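Local coordinates for cellulose binding protein (Clavibacter michiganensis, PDB 4JJO) that binds cellulose and loosens plant cell walls as the expansin portion of a longer protein that probably also hydrolyses β-1,4-glucan links, at residues R113-S118 with T151-W156. Numbering follows the deposited sequence.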
ATOM      1  N   ARG A 113      -9.689  -3.308  -5.317  1.00 13.79           N
ATOM      2  CA  ARG A 113     -10.075  -2.465  -6.439  1.00 15.00           C
ATOM      3  C   ARG A 113      -9.566  -3.069  -7.736  1.00 15.67           C
ATOM      4  O   ARG A 113      -8.361  -3.235  -7.930  1.00 14.16           O
ATOM      5  CB  ARG A 113      -9.546  -1.036  -6.289  1.00 15.88           C
ATOM      6  CG  ARG A 113      -9.879  -0.162  -7.492  1.00 17.16           C
ATOM      7  CD  ARG A 113      -9.620   1.317  -7.256  1.00 18.88           C
ATOM      8  NE  ARG A 113      -8.210   1.608  -7.008  1.00 18.66           N
ATOM      9  CZ  ARG A 113      -7.625   2.774  -7.268  1.00 20.07           C
ATOM     10  NH1 ARG A 113      -8.317   3.775  -7.794  1.00 21.15           N
ATOM     11  NH2 ARG A 113      -6.336   2.938  -7.004  1.00 20.35           N
ATOM     12  N   VAL A 114     -10.495  -3.409  -8.619  1.00 16.37           N
ATOM     13  CA  VAL A 114     -10.135  -3.864  -9.948  1.00 17.03           C
ATOM     14  C   VAL A 114      -9.668  -2.653 -10.743  1.00 17.25           C
ATOM     15  O   VAL A 114     -10.307  -1.602 -10.710  1.00 18.85           O
ATOM     16  CB  VAL A 114     -11.325  -4.522 -10.666  1.00 18.39           C
ATOM     17  CG1 VAL A 114     -10.926  -4.941 -12.066  1.00 19.14           C
ATOM     18  CG2 VAL A 114     -11.827  -5.718  -9.873  1.00 18.55           C
ATOM     19  N   LYS A 115      -8.549  -2.796 -11.443  1.00 16.57           N
ATOM     20  CA  LYS A 115      -7.998  -1.699 -12.220  1.00 16.45           C
ATOM     21  C   LYS A 115      -8.922  -1.347 -13.373  1.00 17.75           C
ATOM     22  O   LYS A 115      -9.525  -2.229 -13.986  1.00 18.23           O
ATOM     23  CB  LYS A 115      -6.627  -2.076 -12.780  1.00 16.47           C
ATOM     24  CG  LYS A 115      -5.878  -0.893 -13.369  1.00 17.64           C
ATOM     25  CD  LYS A 115      -4.554  -1.296 -13.987  1.00 18.91           C
ATOM     26  CE  LYS A 115      -3.783  -0.060 -14.426  1.00 20.89           C
ATOM     27  NZ  LYS A 115      -2.569  -0.371 -15.228  1.00 21.96           N
ATOM     28  N   GLU A 116      -9.037  -0.058 -13.670  1.00 17.95           N
ATOM     29  CA  GLU A 116      -9.786   0.410 -14.829  0.56 19.30           C
ATOM     30  C   GLU A 116      -9.283  -0.329 -16.065  1.00 18.91           C
ATOM     31  O   GLU A 116      -8.074  -0.497 -16.224  1.00 18.26           O
ATOM     32  CB  GLU A 116      -9.579   1.916 -15.017  0.56 20.95           C
ATOM     33  CG  GLU A 116     -10.276   2.802 -13.987  0.56 22.14           C
ATOM     34  CD  GLU A 116      -9.485   2.962 -12.698  0.56 21.83           C
ATOM     35  OE1 GLU A 116      -8.416   2.328 -12.556  0.56 20.51           O
ATOM     36  OE2 GLU A 116      -9.934   3.732 -11.823  0.56 22.76           O
ATOM     37  N   GLY A 117     -10.193  -0.749 -16.938  1.00 18.73           N
ATOM     38  CA  GLY A 117      -9.809  -1.437 -18.157  1.00 19.14           C
ATOM     39  C   GLY A 117      -9.754  -2.948 -18.040  1.00 17.79           C
ATOM     40  O   GLY A 117      -9.639  -3.645 -19.047  1.00 18.25           O
ATOM     41  N   SER A 118      -9.828  -3.461 -16.815  1.00 16.66           N
ATOM     42  CA  SER A 118      -9.763  -4.901 -16.588  1.00 15.59           C
ATOM     43  C   SER A 118     -10.898  -5.640 -17.289  1.00 15.86           C
ATOM     44  O   SER A 118     -11.991  -5.100 -17.473  1.00 16.21           O
ATOM     45  CB  SER A 118      -9.809  -5.206 -15.088  1.00 14.52           C
ATOM     46  OG  SER A 118      -8.665  -4.699 -14.423  1.00 14.26           O
ATOM     47  N   THR A 151       2.998  -5.798  -9.807  1.00 16.60           N
ATOM     48  CA  THR A 151       3.538  -4.676 -10.569  1.00 17.84           C
ATOM     49  C   THR A 151       4.298  -3.748  -9.631  1.00 18.70           C
ATOM     50  O   THR A 151       4.163  -3.834  -8.409  1.00 18.62           O
ATOM     51  CB  THR A 151       2.435  -3.849 -11.267  1.00 18.46           C
ATOM     52  OG1 THR A 151       1.711  -3.085 -10.295  1.00 18.36           O
ATOM     53  CG2 THR A 151       1.476  -4.746 -12.041  1.00 17.70           C
ATOM     54  N   ASP A 152       5.092  -2.853 -10.205  1.00 19.80           N
ATOM     55  CA  ASP A 152       5.835  -1.889  -9.410  1.00 20.77           C
ATOM     56  C   ASP A 152       5.012  -0.628  -9.151  1.00 19.28           C
ATOM     57  O   ASP A 152       5.541   0.367  -8.661  1.00 20.07           O
ATOM     58  CB  ASP A 152       7.153  -1.531 -10.102  1.00 23.88           C
ATOM     59  CG  ASP A 152       6.949  -0.757 -11.389  1.00 26.40           C
ATOM     60  OD1 ASP A 152       5.790  -0.609 -11.832  1.00 25.03           O
ATOM     61  OD2 ASP A 152       7.958  -0.300 -11.963  1.00 30.13           O
ATOM     62  N   TYR A 153       3.721  -0.667  -9.476  1.00 18.15           N
ATOM     63  CA  TYR A 153       2.857   0.492  -9.252  1.00 18.27           C
ATOM     64  C   TYR A 153       1.628   0.195  -8.381  1.00 16.65           C
ATOM     65  O   TYR A 153       0.653   0.948  -8.390  1.00 16.46           O
ATOM     66  CB  TYR A 153       2.435   1.128 -10.582  1.00 19.82           C
ATOM     67  CG  TYR A 153       1.652   0.229 -11.508  1.00 19.30           C
ATOM     68  CD1 TYR A 153       0.284   0.055 -11.350  1.00 19.03           C
ATOM     69  CD2 TYR A 153       2.279  -0.425 -12.558  1.00 20.16           C
ATOM     70  CE1 TYR A 153      -0.437  -0.761 -12.204  1.00 18.64           C
ATOM     71  CE2 TYR A 153       1.568  -1.240 -13.418  1.00 19.87           C
ATOM     72  CZ  TYR A 153       0.211  -1.407 -13.234  1.00 19.33           C
ATOM     73  OH  TYR A 153      -0.507  -2.214 -14.084  1.00 19.92           O
ATOM     74  N   GLY A 154       1.677  -0.899  -7.625  1.00 16.74           N
ATOM     75  CA  GLY A 154       0.702  -1.137  -6.575  1.00 16.74           C
ATOM     76  C   GLY A 154      -0.442  -2.071  -6.920  1.00 16.25           C
ATOM     77  O   GLY A 154      -1.360  -2.242  -6.118  1.00 17.08           O
ATOM     78  N   TYR A 155      -0.394  -2.673  -8.103  1.00 15.87           N
ATOM     79  CA  TYR A 155      -1.414  -3.630  -8.511  1.00 15.65           C
ATOM     80  C   TYR A 155      -0.829  -5.026  -8.686  1.00 15.52           C
ATOM     81  O   TYR A 155       0.388  -5.221  -8.655  1.00 15.96           O
ATOM     82  CB  TYR A 155      -2.065  -3.199  -9.826  1.00 16.12           C
ATOM     83  CG  TYR A 155      -3.190  -2.202  -9.675  1.00 16.76           C
ATOM     84  CD1 TYR A 155      -4.513  -2.618  -9.718  1.00 16.26           C
ATOM     85  CD2 TYR A 155      -2.931  -0.848  -9.498  1.00 17.76           C
ATOM     86  CE1 TYR A 155      -5.549  -1.715  -9.587  1.00 17.14           C
ATOM     87  CE2 TYR A 155      -3.960   0.063  -9.367  1.00 19.41           C
ATOM     88  CZ  TYR A 155      -5.267  -0.377  -9.411  1.00 19.14           C
ATOM     89  OH  TYR A 155      -6.290   0.533  -9.280  1.00 21.26           O
ATOM     90  N   TRP A 156      -1.724  -5.988  -8.873  1.00 14.34           N
ATOM     91  CA  TRP A 156      -1.362  -7.356  -9.200  1.00 14.50           C
ATOM     92  C   TRP A 156      -2.080  -7.705 -10.493  1.00 14.57           C
ATOM     93  O   TRP A 156      -3.289  -7.518 -10.593  1.00 15.71           O
ATOM     94  CB  TRP A 156      -1.806  -8.303  -8.088  1.00 14.85           C
ATOM     95  CG  TRP A 156      -1.094  -8.093  -6.798  1.00 15.17           C
ATOM     96  CD1 TRP A 156      -1.355  -7.133  -5.864  1.00 15.79           C
ATOM     97  CD2 TRP A 156      -0.003  -8.868  -6.286  1.00 15.24           C
ATOM     98  NE1 TRP A 156      -0.488  -7.261  -4.804  1.00 16.36           N
ATOM     99  CE2 TRP A 156       0.350  -8.318  -5.038  1.00 16.25           C
ATOM    100  CE3 TRP A 156       0.709  -9.972  -6.763  1.00 15.37           C
ATOM    101  CZ2 TRP A 156       1.382  -8.839  -4.260  1.00 17.02           C
ATOM    102  CZ3 TRP A 156       1.733 -10.485  -5.991  1.00 16.08           C
ATOM    103  CH2 TRP A 156       2.061  -9.919  -4.754  1.00 16.49           C
TER
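Lys115 lies across Tyr155 and reaches on to Tyr153 in the C-terminal, β-sandwich-type domain of this expansin, joining the end of strand 111-114 to the loop that leads from strand 144-150 into strand 156-157. CB of Lys115 sits 3.4 Å from CE1 of Tyr155. With chi1 at -169°, Lys115 CG turns anti to the backbone N and lies over one face of the Tyr155 ring, offset toward the rim, as a CH-pi contact 4.2 Å from the ring centroid. The chain then runs on extended: CD stands over the ring centre, and CE climbs away toward the hydroxyl of Tyr153, whose side chain crosses that of Lys115 at about a right angle. There Lys115 NZ donates a hydrogen bond to Tyr153 OH at 3.0 Å. On the side of the Tyr153 ring plane opposite Lys115 NZ, Thr151 OG1 lies 3.3 Å above the ring centre and also accepts from Tyr153 N in an ST turn. Tyr155 places its OH over one face of the Arg113 guanidinium, the planes inclined by 30°. All three guanidinium nitrogens bond elsewhere, NH1 to Ile18 O and NH2 to Gln126 OE1; the 3.2 Å approach of Arg113 NE to Tyr155 OH is no hydrogen bond.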